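Dihydrofolate reductase (Moritella profunda, PDB 3IA4) catalyses the NADPH-dependent reduction of 7,8-dihydrofolate to tetrahydrofolate, and is held here in a complex with NADPH and the inhibitor methotrexate. Local coordinates at residues A35-T47 with A87-I101. Numbering follows the deposited sequence.
With NDP (NADPH dihydro-nicotinamide-adenine-dinucleotide phosphate), chain E.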
ATOM      1  N   ALA A  35      -6.400   1.348   8.491  1.00 13.26           N
ATOM      2  CA  ALA A  35      -5.161   0.651   8.728  1.00 13.07           C
ATOM      3  C   ALA A  35      -3.937   1.565   8.744  1.00 13.99           C
ATOM      4  O   ALA A  35      -2.872   1.203   9.280  1.00 17.32           O
ATOM      5  CB  ALA A  35      -4.946  -0.510   7.655  1.00 15.04           C
ATOM      6  N   THR A  36      -4.095   2.740   8.147  1.00 11.26           N
ATOM      7  CA  THR A  36      -2.965   3.653   7.985  1.00 12.36           C
ATOM      8  C   THR A  36      -3.069   4.932   8.858  1.00 13.91           C
ATOM      9  O   THR A  36      -2.046   5.584   9.076  1.00 14.05           O
ATOM     10  CB  THR A  36      -2.770   4.088   6.530  1.00 12.85           C
ATOM     11  OG1 THR A  36      -3.957   4.716   6.055  1.00 13.16           O
ATOM     12  CG2 THR A  36      -2.465   2.831   5.638  1.00 10.40           C
ATOM     13  N   LEU A  37      -4.268   5.287   9.326  1.00 15.85           N
ATOM     14  CA  LEU A  37      -4.374   6.525  10.136  1.00 16.87           C
ATOM     15  C   LEU A  37      -3.440   6.471  11.319  1.00 15.35           C
ATOM     16  O   LEU A  37      -3.284   5.442  11.973  1.00 14.63           O
ATOM     17  CB  LEU A  37      -5.781   6.744  10.638  1.00 18.63           C
ATOM     18  CG  LEU A  37      -6.661   7.616   9.764  1.00 23.75           C
ATOM     19  CD1 LEU A  37      -8.053   7.619  10.421  1.00 28.51           C
ATOM     20  CD2 LEU A  37      -6.144   9.082   9.602  1.00 17.84           C
ATOM     21  N   GLY A  38      -2.782   7.595  11.553  1.00 17.05           N
ATOM     22  CA  GLY A  38      -1.851   7.739  12.666  1.00 14.01           C
ATOM     23  C   GLY A  38      -0.462   7.199  12.396  1.00 19.28           C
ATOM     24  O   GLY A  38       0.351   7.143  13.305  1.00 19.26           O
ATOM     25  N   LYS A  39      -0.174   6.770  11.163  1.00 14.50           N
ATOM     26  CA  LYS A  39       1.122   6.163  10.876  1.00 12.95           C
ATOM     27  C   LYS A  39       1.771   6.928   9.687  1.00 17.60           C
ATOM     28  O   LYS A  39       1.060   7.489   8.843  1.00 14.45           O
ATOM     29  CB  LYS A  39       0.943   4.688  10.479  1.00 14.57           C
ATOM     30  CG  LYS A  39       0.147   3.863  11.488  1.00 16.92           C
ATOM     31  CD  LYS A  39      -0.007   2.442  11.007  1.00 16.93           C
ATOM     32  CE  LYS A  39      -0.941   1.657  11.991  1.00 19.91           C
ATOM     33  NZ  LYS A  39      -1.195   0.284  11.491  1.00 20.06           N
ATOM     34  N   PRO A  40       3.108   6.910   9.581  1.00 14.07           N
ATOM     35  CA  PRO A  40       3.717   7.477   8.383  1.00 12.08           C
ATOM     36  C   PRO A  40       3.405   6.557   7.228  1.00 13.41           C
ATOM     37  O   PRO A  40       3.379   5.325   7.447  1.00 15.52           O
ATOM     38  CB  PRO A  40       5.232   7.384   8.655  1.00 16.26           C
ATOM     39  CG  PRO A  40       5.343   7.131  10.136  1.00 21.41           C
ATOM     40  CD  PRO A  40       4.116   6.392  10.520  1.00 18.80           C
ATOM     41  N   ILE A  41       3.149   7.121   6.068  1.00 11.25           N
ATOM     42  CA  ILE A  41       2.908   6.332   4.850  1.00 11.99           C
ATOM     43  C   ILE A  41       3.974   6.705   3.819  1.00 14.59           C
ATOM     44  O   ILE A  41       4.258   7.884   3.604  1.00 12.88           O
ATOM     45  CB  ILE A  41       1.465   6.556   4.313  1.00 11.42           C
ATOM     46  CG1 ILE A  41       1.159   8.027   3.969  1.00 13.31           C
ATOM     47  CG2 ILE A  41       0.455   5.920   5.284  1.00 11.80           C
ATOM     48  CD1 ILE A  41      -0.258   8.171   3.331  1.00 12.46           C
ATOM     49  N   VAL A  42       4.594   5.688   3.214  1.00 10.20           N
ATOM     50  CA  VAL A  42       5.652   5.886   2.264  1.00 12.40           C
ATOM     51  C   VAL A  42       5.155   5.375   0.902  1.00 11.80           C
ATOM     52  O   VAL A  42       4.583   4.290   0.831  1.00 11.74           O
ATOM     53  CB  VAL A  42       6.871   5.036   2.674  1.00 14.01           C
ATOM     54  CG1 VAL A  42       7.914   5.185   1.644  1.00 12.47           C
ATOM     55  CG2 VAL A  42       7.394   5.537   4.049  1.00 14.99           C
ATOM     56  N   MET A  43       5.332   6.171  -0.136  1.00  8.94           N
ATOM     57  CA  MET A  43       4.793   5.822  -1.481  1.00 11.08           C
ATOM     58  C   MET A  43       5.730   6.300  -2.578  1.00 11.18           C
ATOM     59  O   MET A  43       6.510   7.279  -2.408  1.00 11.14           O
ATOM     60  CB  MET A  43       3.427   6.453  -1.649  1.00 10.36           C
ATOM     61  CG  MET A  43       3.442   7.928  -1.896  1.00 11.24           C
ATOM     62  SD  MET A  43       1.845   8.755  -1.512  1.00 14.98           S
ATOM     63  CE  MET A  43       1.937   8.822   0.312  1.00 12.51           C
ATOM     64  N   GLY A  44       5.617   5.652  -3.738  1.00  9.37           N
ATOM     65  CA  GLY A  44       6.345   6.143  -4.929  1.00 10.15           C
ATOM     66  C   GLY A  44       5.625   7.332  -5.508  1.00 11.17           C
ATOM     67  O   GLY A  44       4.440   7.592  -5.240  1.00 12.12           O
ATOM     68  N   ARG A  45       6.339   8.052  -6.356  1.00 10.77           N
ATOM     69  CA  ARG A  45       5.759   9.211  -6.994  1.00 11.42           C
ATOM     70  C   ARG A  45       4.487   8.958  -7.819  1.00 10.90           C
ATOM     71  O   ARG A  45       3.559   9.759  -7.745  1.00 13.25           O
ATOM     72  CB  ARG A  45       6.839   9.863  -7.851  1.00 14.00           C
ATOM     73  CG  ARG A  45       6.300  11.103  -8.516  1.00 19.53           C
ATOM     74  CD  ARG A  45       7.225  11.405  -9.663  1.00 25.43           C
ATOM     75  NE  ARG A  45       6.814  12.557 -10.458  1.00 28.89           N
ATOM     76  CZ  ARG A  45       7.688  13.332 -11.110  1.00 28.76           C
ATOM     77  NH1 ARG A  45       9.013  13.088 -11.008  1.00 21.72           N
ATOM     78  NH2 ARG A  45       7.240  14.374 -11.827  1.00 29.42           N
ATOM     79  N   ASN A  46       4.397   7.838  -8.562  1.00 12.91           N
ATOM     80  CA  ASN A  46       3.208   7.608  -9.348  1.00 12.98           C
ATOM     81  C   ASN A  46       1.982   7.421  -8.446  1.00 12.10           C
ATOM     82  O   ASN A  46       0.892   7.888  -8.761  1.00 13.86           O
ATOM     83  CB  ASN A  46       3.333   6.369 -10.249  1.00 13.42           C
ATOM     84  CG  ASN A  46       4.384   6.544 -11.311  1.00 17.91           C
ATOM     85  OD1 ASN A  46       4.728   7.674 -11.654  1.00 21.27           O
ATOM     86  ND2 ASN A  46       4.866   5.435 -11.877  1.00 17.11           N
ATOM     87  N   THR A  47       2.179   6.684  -7.350  1.00 10.83           N
ATOM     88  CA  THR A  47       1.088   6.464  -6.396  1.00 12.27           C
ATOM     89  C   THR A  47       0.612   7.788  -5.812  1.00 14.23           C
ATOM     90  O   THR A  47      -0.597   8.059  -5.712  1.00 12.34           O
ATOM     91  CB  THR A  47       1.511   5.455  -5.296  1.00 13.12           C
ATOM     92  OG1 THR A  47       1.605   4.165  -5.945  1.00 13.08           O
ATOM     93  CG2 THR A  47       0.424   5.352  -4.236  1.00 13.29           C
ATOM     94  N   ALA A  87      10.537   8.910   8.683  1.00 18.45           N
ATOM     95  CA  ALA A  87       9.582   8.136   9.500  1.00 20.87           C
ATOM     96  C   ALA A  87       9.887   8.136  11.023  1.00 23.67           C
ATOM     97  O   ALA A  87       9.006   7.896  11.866  1.00 24.21           O
ATOM     98  CB  ALA A  87       9.484   6.695   8.977  1.00 22.80           C
ATOM     99  N   GLY A  88      11.150   8.318  11.368  1.00 20.67           N
ATOM    100  CA  GLY A  88      11.516   8.496  12.766  1.00 21.85           C
ATOM    101  C   GLY A  88      11.343   7.229  13.618  1.00 26.48           C
ATOM    102  O   GLY A  88      11.266   6.121  13.087  1.00 31.50           O
ATOM    103  N   ASP A  89      11.248   7.364  14.940  1.00 23.01           N
ATOM    104  CA  ASP A  89      11.222   6.152  15.768  1.00 28.03           C
ATOM    105  C   ASP A  89       9.833   5.639  16.018  1.00 28.93           C
ATOM    106  O   ASP A  89       9.521   5.349  17.147  1.00 33.23           O
ATOM    107  CB  ASP A  89      11.841   6.437  17.153  1.00 29.76           C
ATOM    108  CG  ASP A  89      13.340   6.256  17.174  1.00 42.44           C
ATOM    109  OD1 ASP A  89      13.808   5.074  17.076  1.00 44.60           O
ATOM    110  OD2 ASP A  89      14.040   7.300  17.314  1.00 42.47           O
ATOM    111  N   VAL A  90       8.963   5.573  15.011  1.00 21.47           N
ATOM    112  CA  VAL A  90       7.596   5.171  15.260  1.00 19.75           C
ATOM    113  C   VAL A  90       7.384   3.677  15.438  1.00 17.68           C
ATOM    114  O   VAL A  90       8.276   2.866  15.200  1.00 20.41           O
ATOM    115  CB  VAL A  90       6.677   5.650  14.074  1.00 22.63           C
ATOM    116  CG1 VAL A  90       6.605   7.171  14.051  1.00 24.16           C
ATOM    117  CG2 VAL A  90       7.200   5.134  12.775  1.00 20.40           C
ATOM    118  N   GLU A  91       6.169   3.309  15.834  1.00 16.47           N
ATOM    119  CA  GLU A  91       5.880   1.898  16.062  1.00 18.38           C
ATOM    120  C   GLU A  91       5.934   1.145  14.726  1.00 18.42           C
ATOM    121  O   GLU A  91       6.495   0.068  14.668  1.00 17.03           O
ATOM    122  CB  GLU A  91       4.523   1.751  16.749  1.00 19.10           C
ATOM    123  CG  GLU A  91       3.818   0.415  16.603  1.00 25.07           C
ATOM    124  CD  GLU A  91       4.416  -0.721  17.399  1.00 35.13           C
ATOM    125  OE1 GLU A  91       5.028  -0.505  18.501  1.00 37.26           O
ATOM    126  OE2 GLU A  91       4.258  -1.869  16.896  1.00 38.84           O
ATOM    127  N   GLU A  92       5.388   1.773  13.672  1.00 16.17           N
ATOM    128  CA  GLU A  92       5.163   1.049  12.398  1.00 15.34           C
ATOM    129  C   GLU A  92       5.110   2.048  11.263  1.00 16.06           C
ATOM    130  O   GLU A  92       4.410   3.048  11.357  1.00 17.66           O
ATOM    131  CB  GLU A  92       3.828   0.336  12.512  1.00 15.13           C
ATOM    132  CG  GLU A  92       3.483  -0.586  11.379  1.00 15.81           C
ATOM    133  CD  GLU A  92       2.191  -1.304  11.630  1.00 18.91           C
ATOM    134  OE1 GLU A  92       1.353  -0.786  12.414  1.00 21.00           O
ATOM    135  OE2 GLU A  92       1.966  -2.390  11.064  1.00 15.65           O
ATOM    136  N   LEU A  93       5.837   1.733  10.190  1.00 15.23           N
ATOM    137  CA  LEU A  93       5.891   2.510   8.958  1.00 14.79           C
ATOM    138  C   LEU A  93       5.001   1.740   7.958  1.00 15.33           C
ATOM    139  O   LEU A  93       5.072   0.503   7.938  1.00 16.88           O
ATOM    140  CB  LEU A  93       7.358   2.493   8.539  1.00 15.44           C
ATOM    141  CG  LEU A  93       7.960   2.939   7.247  1.00 24.41           C
ATOM    142  CD1 LEU A  93       7.337   2.113   6.115  1.00 22.45           C
ATOM    143  CD2 LEU A  93       7.642   4.380   7.165  1.00 25.86           C
ATOM    144  N   MET A  94       4.161   2.419   7.156  1.00 11.52           N
ATOM    145  CA  MET A  94       3.303   1.702   6.167  1.00 12.16           C
ATOM    146  C   MET A  94       3.724   2.055   4.748  1.00 13.54           C
ATOM    147  O   MET A  94       3.602   3.206   4.354  1.00 12.60           O
ATOM    148  CB  MET A  94       1.810   2.067   6.317  1.00 14.25           C
ATOM    149  CG  MET A  94       1.205   1.892   7.695  1.00 13.94           C
ATOM    150  SD  MET A  94       0.981   0.144   8.155  1.00 18.78           S
ATOM    151  CE  MET A  94      -0.366  -0.277   7.068  1.00 16.36           C
ATOM    152  N   ILE A  95       4.213   1.064   3.981  1.00 10.78           N
ATOM    153  CA  ILE A  95       4.498   1.257   2.548  1.00  9.81           C
ATOM    154  C   ILE A  95       3.205   1.044   1.775  1.00  9.85           C
ATOM    155  O   ILE A  95       2.584  -0.036   1.909  1.00 11.77           O
ATOM    156  CB  ILE A  95       5.559   0.252   2.106  1.00 12.68           C
ATOM    157  CG1 ILE A  95       6.930   0.479   2.851  1.00 13.61           C
ATOM    158  CG2 ILE A  95       5.694   0.273   0.580  1.00 13.74           C
ATOM    159  CD1 ILE A  95       7.736   1.642   2.351  1.00 23.08           C
ATOM    160  N   ILE A  96       2.764   2.047   1.028  1.00  8.04           N
ATOM    161  CA  ILE A  96       1.397   2.000   0.476  1.00 10.61           C
ATOM    162  C   ILE A  96       1.414   1.855  -1.029  1.00 10.03           C
ATOM    163  O   ILE A  96       0.379   1.979  -1.692  1.00 10.71           O
ATOM    164  CB  ILE A  96       0.513   3.207   0.848  1.00  9.00           C
ATOM    165  CG1 ILE A  96       1.035   4.547   0.254  1.00 10.74           C
ATOM    166  CG2 ILE A  96       0.452   3.310   2.383  1.00  8.58           C
ATOM    167  CD1 ILE A  96      -0.054   5.562   0.117  1.00 10.44           C
ATOM    168  N   GLY A  97       2.603   1.660  -1.582  1.00 10.67           N
ATOM    169  CA  GLY A  97       2.721   1.368  -3.016  1.00 11.75           C
ATOM    170  C   GLY A  97       3.651   2.337  -3.740  1.00 13.03           C
ATOM    171  O   GLY A  97       4.167   3.259  -3.126  1.00 13.49           O
ATOM    172  N   GLY A  98       3.874   2.165  -5.044  1.00 12.13           N
ATOM    173  CA  GLY A  98       3.156   1.199  -5.880  1.00 10.12           C
ATOM    174  C   GLY A  98       4.069   0.008  -6.113  1.00 10.40           C
ATOM    175  O   GLY A  98       4.859  -0.358  -5.250  1.00 10.37           O
ATOM    176  N   ALA A  99       3.959  -0.610  -7.300  1.00  9.53           N
ATOM    177  CA  ALA A  99       4.727  -1.875  -7.507  1.00 10.46           C
ATOM    178  C   ALA A  99       6.226  -1.685  -7.270  1.00 10.26           C
ATOM    179  O   ALA A  99       6.910  -2.558  -6.654  1.00 11.58           O
ATOM    180  CB  ALA A  99       4.513  -2.357  -8.932  1.00 12.41           C
ATOM    181  N   THR A 100       6.808  -0.585  -7.769  1.00 11.37           N
ATOM    182  CA  THR A 100       8.258  -0.534  -7.658  0.57 12.55           C
ATOM    183  C   THR A 100       8.682  -0.460  -6.194  1.00 12.39           C
ATOM    184  O   THR A 100       9.697  -1.062  -5.789  1.00 11.68           O
ATOM    185  CB  THR A 100       8.944   0.631  -8.412  0.57 14.27           C
ATOM    186  OG1 THR A 100       8.299   0.895  -9.651  0.57 19.32           O
ATOM    187  CG2 THR A 100      10.312   0.207  -8.713  0.57 10.16           C
ATOM    188  N   ILE A 101       7.892   0.213  -5.359  1.00 11.11           N
ATOM    189  CA  ILE A 101       8.246   0.333  -3.962  1.00 11.49           C
ATOM    190  C   ILE A 101       8.034  -0.957  -3.218  1.00 11.89           C
ATOM    191  O   ILE A 101       8.843  -1.404  -2.380  1.00 12.49           O
ATOM    192  CB  ILE A 101       7.417   1.434  -3.289  1.00 12.61           C
ATOM    193  CG1 ILE A 101       7.609   2.759  -4.082  1.00 10.80           C
ATOM    194  CG2 ILE A 101       7.890   1.546  -1.877  1.00 18.99           C
ATOM    195  CD1 ILE A 101       9.032   3.197  -4.330  1.00 16.55           C
TER
HETATM  196  PA  NDP E 163       5.207   3.898  -7.840  1.00 11.71           P
HETATM  197  O1A NDP E 163       5.968   2.803  -7.140  1.00 12.52           O
HETATM  198  O2A NDP E 163       3.991   4.519  -7.225  1.00 12.37           O
HETATM  199  O5B NDP E 163       6.182   5.138  -8.275  1.00 11.41           O
HETATM  200  C5B NDP E 163       7.447   4.832  -8.899  1.00 11.27           C
HETATM  201  C4B NDP E 163       8.207   6.152  -8.950  1.00 13.33           C
HETATM  202  O4B NDP E 163       8.759   6.352  -7.641  1.00 14.51           O
HETATM  203  C3B NDP E 163       9.485   6.024  -9.816  1.00 14.88           C
HETATM  204  O3B NDP E 163       9.168   6.231 -11.188  1.00 15.25           O
HETATM  205  C2B NDP E 163      10.426   7.057  -9.218  1.00 16.38           C
HETATM  206  O2B NDP E 163       9.944   8.388  -9.430  1.00 15.77           O
HETATM  207  C1B NDP E 163      10.140   6.805  -7.751  1.00 13.11           C
HETATM  208  N9A NDP E 163      11.051   5.823  -7.124  1.00 12.61           N
HETATM  209  C8A NDP E 163      10.890   4.491  -7.131  1.00 16.73           C
HETATM  210  N7A NDP E 163      11.841   3.886  -6.389  1.00 17.11           N
HETATM  211  C5A NDP E 163      12.624   4.875  -5.875  1.00 15.82           C
HETATM  212  C6A NDP E 163      13.783   4.971  -4.976  1.00 21.11           C
HETATM  213  N6A NDP E 163      14.409   3.864  -4.458  1.00 17.89           N
HETATM  214  N1A NDP E 163      14.225   6.248  -4.713  1.00 17.29           N
HETATM  215  C2A NDP E 163      13.669   7.369  -5.160  1.00 14.90           C
HETATM  216  N3A NDP E 163      12.618   7.340  -5.976  1.00 18.10           N
HETATM  217  C4A NDP E 163      12.074   6.133  -6.345  1.00 15.18           C
HETATM  218  O3  NDP E 163       4.825   3.449  -9.347  1.00 11.59           O
HETATM  219  PN  NDP E 163       4.211   2.145 -10.063  1.00 12.43           P
HETATM  220  O1N NDP E 163       5.110   0.993  -9.806  1.00 14.03           O
HETATM  221  O2N NDP E 163       3.888   2.519 -11.465  1.00 14.24           O
HETATM  222  O5D NDP E 163       2.903   1.844  -9.220  1.00 12.63           O
HETATM  223  C5D NDP E 163       1.761   2.665  -9.423  1.00 12.17           C
HETATM  224  C4D NDP E 163       0.550   1.788  -9.720  1.00 12.08           C
HETATM  225  O4D NDP E 163       0.160   1.046  -8.505  1.00 12.16           O
HETATM  226  C3D NDP E 163      -0.703   2.568 -10.144  1.00 13.06           C
HETATM  227  O3D NDP E 163      -1.420   1.793 -11.123  1.00 15.61           O
HETATM  228  C2D NDP E 163      -1.553   2.626  -8.874  1.00 10.49           C
HETATM  229  O2D NDP E 163      -2.974   2.778  -9.116  1.00 14.26           O
HETATM  230  C1D NDP E 163      -1.246   1.275  -8.288  1.00 12.10           C
HETATM  231  N1N NDP E 163      -1.427   1.157  -6.845  1.00 13.82           N
HETATM  232  C2N NDP E 163      -2.216   0.179  -6.397  1.00 12.02           C
HETATM  233  C3N NDP E 163      -2.325  -0.044  -5.048  1.00 10.14           C
HETATM  234  C7N NDP E 163      -3.234  -1.139  -4.585  1.00 10.00           C
HETATM  235  O7N NDP E 163      -3.219  -1.432  -3.407  1.00 10.91           O
HETATM  236  N7N NDP E 163      -3.958  -1.870  -5.438  1.00 10.06           N
HETATM  237  C4N NDP E 163      -1.624   0.774  -3.974  1.00 12.05           C
HETATM  238  C5N NDP E 163      -0.756   1.742  -4.623  1.00  8.88           C
HETATM  239  C6N NDP E 163      -0.725   1.928  -5.985  1.00 14.82           C
HETATM  240  P2B NDP E 163      10.880   9.502 -10.148  1.00 15.16           P
HETATM  241  O1X NDP E 163      10.162  10.746  -9.855  1.00 16.31           O
HETATM  242  O2X NDP E 163      12.225   9.286  -9.543  1.00 14.37           O
HETATM  243  O3X NDP E 163      10.946   9.082 -11.591  1.00 19.52           O
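Met94 N donates to Pro40 O, Val42 N to Met94 O and Ile96 N to Val42 O, the last at 2.9 Å, pairing strands 41-44 and 92-97 in parallel. Gly44 N also donates to Gly97 O.

At the other end the charges meet. The extended Lys39 chain lays CD 3.6 Å from Met94 CG and brings NZ to Glu92 OE1 (2.9 Å), above the carboxylate plane; NZ also donates to Ala35 O. Glu92 OE2 turns to Tyr113, Ser4 and Arg111. A methionine in place of Lys39 would probably leave Glu92 OE1 and the carbonyl of Ala35 without their shared donor, loosening the tie between the end of helix 26-36 and the strand.

These are neighbouring central strands of the dihydrofolate reductase sheet, and their C-terminal ends open into the NADPH site, where two helix N-termini face the pyrophosphate.

Apolar side chains meet on both faces of the strand pair. On one, the Ile96 side chain lies across Ile41, CG2 to CG2, and Ile96 CG1, set between its own backbone N and carbonyl carbon (chi1 65°), runs beside Met43 CB at 3.6 Å. On the other, Val42 CG2 presses tightly on Leu93 CD2 (3.3 Å) and Val42 CB meets Ile95 CD1. Ahead of the strands, Pro40 CG and Val90 CG2 meet tip to tip (3.8 Å).

At the cofactor, Thr47 N and OG1 both donate to O2A of NADPH, OG1 at 2.7 Å, and Gly98 N, after a cis peptide, donates to O1A of NADPH. The cofactor lies against the backbone of Gly44, Gly97 and Gly98, where a CB would overlap its atoms.

Farther out, Arg45 NH1 meets O1X of the NADPH 2'-phosphate edge-on at 2.9 Å, while Arg45 NE pairs with Glu49.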